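Local structure of LbaCas13a H328A (C2c2) (Lachnospiraceae bacterium NK4A179, 5WLH) at residues 622-627 with 906-911. The protein binds a CRISPR guide RNA and, as a Cas13a effector nuclease, probably uses it to recognise and cleave target RNA. Numbering follows the deposited sequence.
Sequences ELISAM and WYIVSR
Ile624 and Ile908 meet between helical segments 622-627 and 906-911, with Ile624 CG2 lying 3.8 Å from Ile908 CG1 and a little farther from CD1 of the same residue. The two side chains cross at about a right angle, and one methyl of Ile624 rests on the long branch of Ile908. In Ile624 that methyl stands anti to the backbone N, while the CG1 branch, beside the N, stays slightly farther off. Tyr907 flanks the pair: its CD2 lies 4.1 Å from Ile624 CG2, and its ring passes obliquely by the helix backbone, with CE2 4.0 Å from Ile624 O. This is the close part of an otherwise thin contact. The segment axes stay 11.2 Å apart and cross at 62°, only 173 Å² is buried, and no hydrogen bond joins the two segments. The Met627 side chain fits more loosely, its CB 4.4 Å from Tyr907 OH. That hydroxyl approaches Met627 O at 3.6 Å without a hydrogen bond and bonds instead to Glu631, one turn on, which also forms a salt bridge with Arg911. All four touching residues are buried; Glu622, which is exposed, takes no part. Within 906-911, Ser910 OG and Ser910 N reach Trp906 O from opposite faces of its carbonyl plane, the hydroxyl at 2.8 Å. Phe628 meets the Tyr907 ring edge-to-face. This is plain, mainly apolar helix packing, its nearest atom about 11 Å from the bound nucleic acid. Helix 588-602 packs against both partners, through Leu595 on Ile624 and Val598 on Ile908, while helix 960-974 backs helix 901-911 at Trp906 and Arg911.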
ATOM      1  N   GLU A 622      11.462 -34.542   8.412  1.00 28.69           N
ATOM      2  CA  GLU A 622      11.577 -35.587   7.404  1.00 28.75           C
ATOM      3  C   GLU A 622      10.259 -35.773   6.667  1.00 26.50           C
ATOM      4  O   GLU A 622      10.245 -35.978   5.450  1.00 29.80           O
ATOM      5  CB  GLU A 622      12.031 -36.897   8.055  1.00 30.36           C
ATOM      6  CG  GLU A 622      13.477 -36.850   8.553  1.00 34.57           C
ATOM      7  CD  GLU A 622      13.645 -36.065   9.852  1.00 45.25           C
ATOM      8  OE1 GLU A 622      12.734 -36.101  10.710  1.00 45.07           O
ATOM      9  OE2 GLU A 622      14.692 -35.405  10.011  1.00 54.16           O
ATOM     10  N   LEU A 623       9.141 -35.698   7.390  1.00 28.64           N
ATOM     11  CA  LEU A 623       7.841 -35.839   6.743  1.00 28.74           C
ATOM     12  C   LEU A 623       7.597 -34.702   5.753  1.00 29.46           C
ATOM     13  O   LEU A 623       7.298 -34.942   4.577  1.00 30.10           O
ATOM     14  CB  LEU A 623       6.741 -35.892   7.799  1.00 30.63           C
ATOM     15  CG  LEU A 623       5.290 -35.760   7.315  1.00 29.87           C
ATOM     16  CD1 LEU A 623       4.908 -36.841   6.302  1.00 28.32           C
ATOM     17  CD2 LEU A 623       4.350 -35.754   8.512  1.00 31.76           C
ATOM     18  N   ILE A 624       7.746 -33.455   6.210  1.00 33.12           N
ATOM     19  CA  ILE A 624       7.500 -32.305   5.339  1.00 27.30           C
ATOM     20  C   ILE A 624       8.430 -32.340   4.132  1.00 30.19           C
ATOM     21  O   ILE A 624       8.006 -32.110   2.993  1.00 26.30           O
ATOM     22  CB  ILE A 624       7.648 -30.990   6.134  1.00 24.99           C
ATOM     23  CG1 ILE A 624       6.743 -30.993   7.366  1.00 26.52           C
ATOM     24  CG2 ILE A 624       7.328 -29.782   5.236  1.00 26.83           C
ATOM     25  CD1 ILE A 624       5.256 -31.101   7.048  1.00 29.16           C
ATOM     26  N   SER A 625       9.710 -32.646   4.360  1.00 29.45           N
ATOM     27  CA  SER A 625      10.671 -32.728   3.267  1.00 28.14           C
ATOM     28  C   SER A 625      10.298 -33.820   2.276  1.00 30.36           C
ATOM     29  O   SER A 625      10.434 -33.638   1.061  1.00 29.88           O
ATOM     30  CB  SER A 625      12.074 -32.978   3.829  1.00 32.54           C
ATOM     31  OG  SER A 625      12.948 -33.393   2.793  1.00 38.65           O
ATOM     32  N   ALA A 626       9.843 -34.972   2.773  1.00 31.19           N
ATOM     33  CA  ALA A 626       9.433 -36.044   1.871  1.00 31.41           C
ATOM     34  C   ALA A 626       8.174 -35.671   1.110  1.00 30.97           C
ATOM     35  O   ALA A 626       8.006 -36.073  -0.050  1.00 30.03           O
ATOM     36  CB  ALA A 626       9.216 -37.343   2.655  1.00 28.41           C
ATOM     37  N   MET A 627       7.275 -34.918   1.739  1.00 27.79           N
ATOM     38  CA  MET A 627       6.096 -34.449   1.018  1.00 27.69           C
ATOM     39  C   MET A 627       6.480 -33.461  -0.071  1.00 27.96           C
ATOM     40  O   MET A 627       5.927 -33.503  -1.178  1.00 29.85           O
ATOM     41  CB  MET A 627       5.101 -33.821   1.983  1.00 26.15           C
ATOM     42  CG  MET A 627       4.333 -34.830   2.806  1.00 30.91           C
ATOM     43  SD  MET A 627       3.142 -34.052   3.902  1.00 35.53           S
ATOM     44  CE  MET A 627       1.751 -33.744   2.802  1.00 32.02           C
ATOM     45  N   TRP A 906       8.279 -21.809   4.031  1.00 23.11           N
ATOM     46  CA  TRP A 906       7.788 -21.168   2.809  1.00 22.22           C
ATOM     47  C   TRP A 906       6.934 -22.134   2.011  1.00 24.33           C
ATOM     48  O   TRP A 906       5.917 -21.751   1.422  1.00 21.88           O
ATOM     49  CB  TRP A 906       8.950 -20.684   1.945  1.00 19.91           C
ATOM     50  CG  TRP A 906       9.618 -19.497   2.489  1.00 23.33           C
ATOM     51  CD1 TRP A 906      10.783 -19.468   3.199  1.00 27.60           C
ATOM     52  CD2 TRP A 906       9.171 -18.141   2.391  1.00 23.92           C
ATOM     53  NE1 TRP A 906      11.093 -18.174   3.545  1.00 29.49           N
ATOM     54  CE2 TRP A 906      10.122 -17.339   3.056  1.00 29.12           C
ATOM     55  CE3 TRP A 906       8.062 -17.527   1.801  1.00 28.91           C
ATOM     56  CZ2 TRP A 906       9.993 -15.957   3.159  1.00 31.63           C
ATOM     57  CZ3 TRP A 906       7.941 -16.152   1.894  1.00 30.98           C
ATOM     58  CH2 TRP A 906       8.901 -15.383   2.567  1.00 32.15           C
ATOM     59  N   TYR A 907       7.353 -23.393   1.968  1.00 23.23           N
ATOM     60  CA  TYR A 907       6.590 -24.424   1.290  1.00 21.06           C
ATOM     61  C   TYR A 907       5.189 -24.551   1.859  1.00 20.63           C
ATOM     62  O   TYR A 907       4.199 -24.383   1.137  1.00 23.02           O
ATOM     63  CB  TYR A 907       7.338 -25.749   1.402  1.00 22.51           C
ATOM     64  CG  TYR A 907       6.560 -26.933   0.899  1.00 25.01           C
ATOM     65  CD1 TYR A 907       5.855 -26.878  -0.303  1.00 25.51           C
ATOM     66  CD2 TYR A 907       6.569 -28.132   1.609  1.00 25.03           C
ATOM     67  CE1 TYR A 907       5.147 -27.986  -0.763  1.00 24.31           C
ATOM     68  CE2 TYR A 907       5.879 -29.234   1.161  1.00 26.41           C
ATOM     69  CZ  TYR A 907       5.178 -29.168  -0.032  1.00 26.68           C
ATOM     70  OH  TYR A 907       4.493 -30.282  -0.478  1.00 30.14           O
ATOM     71  N   ILE A 908       5.080 -24.882   3.148  1.00 19.38           N
ATOM     72  CA  ILE A 908       3.762 -25.162   3.713  1.00 21.10           C
ATOM     73  C   ILE A 908       2.885 -23.913   3.697  1.00 21.63           C
ATOM     74  O   ILE A 908       1.697 -23.987   3.378  1.00 20.21           O
ATOM     75  CB  ILE A 908       3.895 -25.750   5.127  1.00 22.26           C
ATOM     76  CG1 ILE A 908       4.585 -27.119   5.047  1.00 24.44           C
ATOM     77  CG2 ILE A 908       2.525 -25.872   5.806  1.00 23.45           C
ATOM     78  CD1 ILE A 908       3.798 -28.141   4.171  1.00 29.59           C
ATOM     79  N   VAL A 909       3.442 -22.747   4.042  1.00 18.42           N
ATOM     80  CA  VAL A 909       2.608 -21.545   4.062  1.00 18.77           C
ATOM     81  C   VAL A 909       2.079 -21.240   2.663  1.00 21.45           C
ATOM     82  O   VAL A 909       0.873 -21.048   2.477  1.00 19.58           O
ATOM     83  CB  VAL A 909       3.372 -20.351   4.666  1.00 20.57           C
ATOM     84  CG1 VAL A 909       2.606 -19.041   4.423  1.00 19.62           C
ATOM     85  CG2 VAL A 909       3.526 -20.559   6.155  1.00 21.65           C
ATOM     86  N   SER A 910       2.959 -21.229   1.655  1.00 19.57           N
ATOM     87  CA  SER A 910       2.482 -20.890   0.313  1.00 20.85           C
ATOM     88  C   SER A 910       1.571 -21.979  -0.232  1.00 24.39           C
ATOM     89  O   SER A 910       0.619 -21.686  -0.966  1.00 19.40           O
ATOM     90  CB  SER A 910       3.652 -20.659  -0.643  1.00 21.41           C
ATOM     91  OG  SER A 910       4.372 -21.856  -0.887  1.00 23.95           O
ATOM     92  N   ARG A 911       1.825 -23.228   0.157  1.00 21.97           N
ATOM     93  CA  ARG A 911       1.070 -24.343  -0.400  1.00 23.00           C
ATOM     94  C   ARG A 911      -0.385 -24.316   0.042  1.00 20.94           C
ATOM     95  O   ARG A 911      -1.249 -24.840  -0.667  1.00 22.06           O
ATOM     96  CB  ARG A 911       1.731 -25.667   0.005  1.00 22.31           C
ATOM     97  CG  ARG A 911       1.187 -26.882  -0.732  1.00 24.18           C
ATOM     98  CD  ARG A 911       1.479 -26.842  -2.214  1.00 23.64           C
ATOM     99  NE  ARG A 911       0.998 -28.069  -2.849  1.00 25.54           N
ATOM    100  CZ  ARG A 911      -0.231 -28.238  -3.339  1.00 28.14           C
ATOM    101  NH1 ARG A 911      -1.127 -27.254  -3.302  1.00 25.70           N
ATOM    102  NH2 ARG A 911      -0.563 -29.399  -3.878  1.00 27.86           N
TER